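Long-range contact in defensin (Pachyrhizus erosus, PDB 3PSM), which probably acts as an antifungal defence protein of the plant, a dimeric, disulfide-stabilised member of the gamma-thionin (plant defensin) family: residues His29-Arg34 and Trp42-Cys47. Residues are numbered along the deposited sequence; the frame is centred on the assembly and turned at random.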
ATOM      1  N   HIS A  29       6.549  -9.177   3.075  1.00 14.72           N
ATOM      2  CA  HIS A  29       7.827  -8.509   2.838  1.00 17.17           C
ATOM      3  C   HIS A  29       8.271  -8.671   1.379  1.00 14.71           C
ATOM      4  O   HIS A  29       9.486  -8.761   1.058  1.00 18.01           O
ATOM      5  CB  HIS A  29       8.905  -8.907   3.870  1.00 24.17           C
ATOM      6  CG  HIS A  29       8.492  -8.425   5.221  1.00 30.31           C
ATOM      7  ND1 HIS A  29       8.488  -7.087   5.614  1.00 36.20           N
ATOM      8  CD2 HIS A  29       8.009  -9.138   6.268  1.00 37.05           C
ATOM      9  CE1 HIS A  29       8.042  -7.001   6.854  1.00 38.66           C
ATOM     10  NE2 HIS A  29       7.751  -8.231   7.265  1.00 42.32           N
ATOM     11  N   LEU A  30       7.318  -8.586   0.503  1.00 13.22           N
ATOM     12  CA  LEU A  30       7.560  -8.679  -0.941  1.00 12.93           C
ATOM     13  C   LEU A  30       7.547  -7.287  -1.537  1.00 12.08           C
ATOM     14  O   LEU A  30       7.482  -6.263  -0.829  1.00 13.36           O
ATOM     15  CB  LEU A  30       6.590  -9.669  -1.588  1.00 12.49           C
ATOM     16  CG  LEU A  30       6.584 -11.063  -0.950  1.00 13.52           C
ATOM     17  CD1 LEU A  30       5.575 -11.985  -1.627  1.00 14.09           C
ATOM     18  CD2 LEU A  30       7.993 -11.653  -0.943  1.00 18.66           C
ATOM     19  N   ILE A  31       7.599  -7.193  -2.847  1.00 12.15           N
ATOM     20  CA  ILE A  31       7.756  -5.892  -3.493  1.00 12.33           C
ATOM     21  C   ILE A  31       6.476  -5.070  -3.477  1.00 10.87           C
ATOM     22  O   ILE A  31       6.486  -3.897  -3.115  1.00 11.44           O
ATOM     23  CB  ILE A  31       8.263  -6.035  -4.934  1.00 12.99           C
ATOM     24  CG1 ILE A  31       9.632  -6.705  -4.985  1.00 14.18           C
ATOM     25  CG2 ILE A  31       8.285  -4.687  -5.638  1.00 15.09           C
ATOM     26  CD1 ILE A  31       9.991  -7.126  -6.397  1.00 18.83           C
ATOM     27  N   LYS A  32       5.371  -5.667  -3.881  1.00 10.69           N
ATOM     28  CA  LYS A  32       4.106  -4.977  -4.057  1.00 10.23           C
ATOM     29  C   LYS A  32       3.010  -5.991  -4.225  1.00  8.78           C
ATOM     30  O   LYS A  32       3.259  -7.197  -4.431  1.00  9.57           O
ATOM     31  CB  LYS A  32       4.131  -4.001  -5.228  1.00 11.39           C
ATOM     32  CG  LYS A  32       4.340  -4.673  -6.560  1.00 14.59           C
ATOM     33  CD  LYS A  32       4.392  -3.674  -7.703  1.00 21.77           C
ATOM     34  CE  LYS A  32       4.557  -4.353  -9.051  1.00 29.14           C
ATOM     35  NZ  LYS A  32       4.468  -3.322 -10.102  1.00 38.65           N
ATOM     36  N   GLY A  33       1.782  -5.522  -4.127  1.00  8.66           N
ATOM     37  CA  GLY A  33       0.622  -6.331  -4.392  1.00  8.54           C
ATOM     38  C   GLY A  33      -0.444  -5.562  -5.145  1.00  8.37           C
ATOM     39  O   GLY A  33      -0.546  -4.342  -5.028  1.00  9.08           O
ATOM     40  N   ARG A  34      -1.289  -6.317  -5.840  1.00  8.42           N
ATOM     41  CA  ARG A  34      -2.455  -5.767  -6.502  1.00  8.63           C
ATOM     42  C   ARG A  34      -3.536  -6.838  -6.582  1.00  8.59           C
ATOM     43  O   ARG A  34      -3.226  -8.041  -6.655  1.00  8.92           O
ATOM     44  CB  ARG A  34      -2.157  -5.251  -7.898  1.00 10.10           C
ATOM     45  CG  ARG A  34      -1.686  -6.371  -8.830  1.00 11.47           C
ATOM     46  CD  ARG A  34      -1.593  -5.918 -10.249  1.00 13.56           C
ATOM     47  NE  ARG A  34      -1.050  -6.982 -11.084  1.00 13.60           N
ATOM     48  CZ  ARG A  34      -1.163  -7.017 -12.407  1.00 14.80           C
ATOM     49  NH1 ARG A  34      -1.822  -6.070 -13.054  1.00 17.13           N
ATOM     50  NH2 ARG A  34      -0.579  -8.054 -12.998  1.00 18.28           N
ATOM     51  N   TRP A  42      -2.460 -10.671  -5.543  1.00  8.55           N
ATOM     52  CA  TRP A  42      -1.242 -11.180  -6.138  1.00  9.04           C
ATOM     53  C   TRP A  42      -0.076 -10.296  -5.707  1.00  8.92           C
ATOM     54  O   TRP A  42      -0.114  -9.085  -5.819  1.00  9.60           O
ATOM     55  CB  TRP A  42      -1.339 -11.142  -7.675  1.00 10.14           C
ATOM     56  CG  TRP A  42      -2.354 -12.122  -8.231  1.00 10.19           C
ATOM     57  CD1 TRP A  42      -3.720 -12.016  -8.176  1.00 11.09           C
ATOM     58  CD2 TRP A  42      -2.058 -13.327  -8.945  1.00 11.07           C
ATOM     59  NE1 TRP A  42      -4.254 -13.125  -8.809  1.00 12.29           N
ATOM     60  CE2 TRP A  42      -3.288 -13.934  -9.280  1.00 12.29           C
ATOM     61  CE3 TRP A  42      -0.874 -13.981  -9.312  1.00 11.82           C
ATOM     62  CZ2 TRP A  42      -3.360 -15.135  -9.952  1.00 14.20           C
ATOM     63  CZ3 TRP A  42      -0.981 -15.184 -10.016  1.00 13.63           C
ATOM     64  CH2 TRP A  42      -2.215 -15.720 -10.328  1.00 14.58           C
ATOM     65  N   CYS A  43       0.981 -10.959  -5.205  1.00  9.09           N
ATOM     66  CA  CYS A  43       2.166 -10.293  -4.803  1.00  9.21           C
ATOM     67  C   CYS A  43       3.256 -10.456  -5.870  1.00 10.63           C
ATOM     68  O   CYS A  43       3.411 -11.527  -6.481  1.00 12.04           O
ATOM     69  CB  CYS A  43       2.751 -10.850  -3.491  1.00 10.19           C
ATOM     70  SG  CYS A  43       1.657 -10.852  -2.062  1.00  9.89           S
ATOM     71  N   THR A  44       4.048  -9.432  -6.034  1.00 10.57           N
ATOM     72  CA  THR A  44       5.272  -9.448  -6.848  1.00 12.62           C
ATOM     73  C   THR A  44       6.482  -9.548  -5.945  1.00 12.64           C
ATOM     74  O   THR A  44       6.573  -8.853  -4.946  1.00 12.11           O
ATOM     75  CB  THR A  44       5.349  -8.186  -7.718  1.00 14.07           C
ATOM     76  OG1 THR A  44       4.212  -8.186  -8.599  1.00 16.07           O
ATOM     77  CG2 THR A  44       6.582  -8.154  -8.588  1.00 17.13           C
ATOM     78  N   ARG A  45       7.412 -10.419  -6.322  1.00 14.44           N
ATOM     79  CA  ARG A  45       8.637 -10.652  -5.585  1.00 16.62           C
ATOM     80  C   ARG A  45       9.827 -10.756  -6.532  1.00 18.54           C
ATOM     81  O   ARG A  45       9.693 -11.072  -7.702  1.00 20.94           O
ATOM     82  CB  ARG A  45       8.536 -11.963  -4.817  1.00 18.42           C
ATOM     83  CG  ARG A  45       8.507 -13.199  -5.729  1.00 23.59           C
ATOM     84  CD  ARG A  45       8.571 -14.475  -4.855  1.00 29.58           C
ATOM     85  NE  ARG A  45       8.461 -15.518  -5.902  1.00 30.18           N
ATOM     86  CZ  ARG A  45       7.427 -15.955  -6.597  1.00 29.88           C
ATOM     87  NH1 ARG A  45       6.338 -15.341  -6.224  1.00 31.87           N
ATOM     88  NH2 ARG A  45       7.649 -16.912  -7.499  1.00 29.92           N
ATOM     89  N   ASN A  46      11.029 -10.460  -6.011  1.00 20.16           N
ATOM     90  CA  ASN A  46      12.270 -10.801  -6.715  1.00 22.42           C
ATOM     91  C   ASN A  46      12.381 -12.304  -6.876  1.00 27.50           C
ATOM     92  O   ASN A  46      12.082 -13.020  -5.903  1.00 29.15           O
ATOM     93  CB  ASN A  46      13.421 -10.228  -5.889  1.00 26.27           C
ATOM     94  CG  ASN A  46      13.404  -8.713  -5.848  1.00 24.57           C
ATOM     95  OD1 ASN A  46      13.184  -8.100  -4.770  1.00 26.07           O
ATOM     96  ND2 ASN A  46      13.566  -8.080  -6.968  1.00 28.01           N
ATOM     97  N   CYS A  47      12.770 -12.774  -8.080  1.00 30.96           N
ATOM     98  CA  CYS A  47      12.779 -14.199  -8.444  1.00 27.75           C
ATOM     99  C   CYS A  47      13.909 -14.484  -9.421  1.00 38.93           C
ATOM    100  O   CYS A  47      14.835 -13.653  -9.536  1.00 40.30           O
ATOM    101  CB  CYS A  47      11.416 -14.722  -9.045  1.00 21.38           C
ATOM    102  SG  CYS A  47      10.937 -13.903 -10.547  1.00 25.49           S
ATOM    103  OXT CYS A  47      13.931 -15.508 -10.113  1.00 52.27           O
TER
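The beta hairpin of the plant-defensin cysteine-stabilised alpha-beta fold pairs Arg34 with Trp42 and Lys32 with Thr44, strands 32-34 and 42-46 running antiparallel. Arg34 and Trp42 exchange two backbone hydrogen bonds, Arg34 N to Trp42 O and Trp42 N to Arg34 O, each 3.0 Å. Thr44 N donates to Lys32 O at 2.9 Å, but Thr44 O accepts a hydrogen bond from Ile31 N; two consecutive residues, Ile31 and Lys32, are thus set against the single residue Thr44, which makes a classic beta bulge. The N-H...O angle is 144° at Ile31, against 169° for Thr44 N to Lys32 O. Between the bonded pairs, Gly33 and Cys43 approach to 4.3 Å CA to CA, and Gly33 CA sends a C-H toward Trp42 O.

The Lys32 chain runs alongside Thr44 in the same direction; with CG between backbone N and carbonyl carbon (chi1 64°), Lys32 brings CG to 3.8 Å from Thr44 CB. Leu30, ahead of the strand, packs CD1 3.6 Å from Cys43 CB, beside the Cys24-Cys43 disulfide. Within the bulge, the Ile31 side chain crosses that of Asn46 at about a right angle, CD1 lying 3.5 Å from Asn46 N. Arg34 reaches on to a salt bridge with Glu4 of strand 2-6. Backbone bonds thus fix the register, apolar contacts fill in between the two segments, and the disulfide fastens the hairpin covalently to helix 17-27.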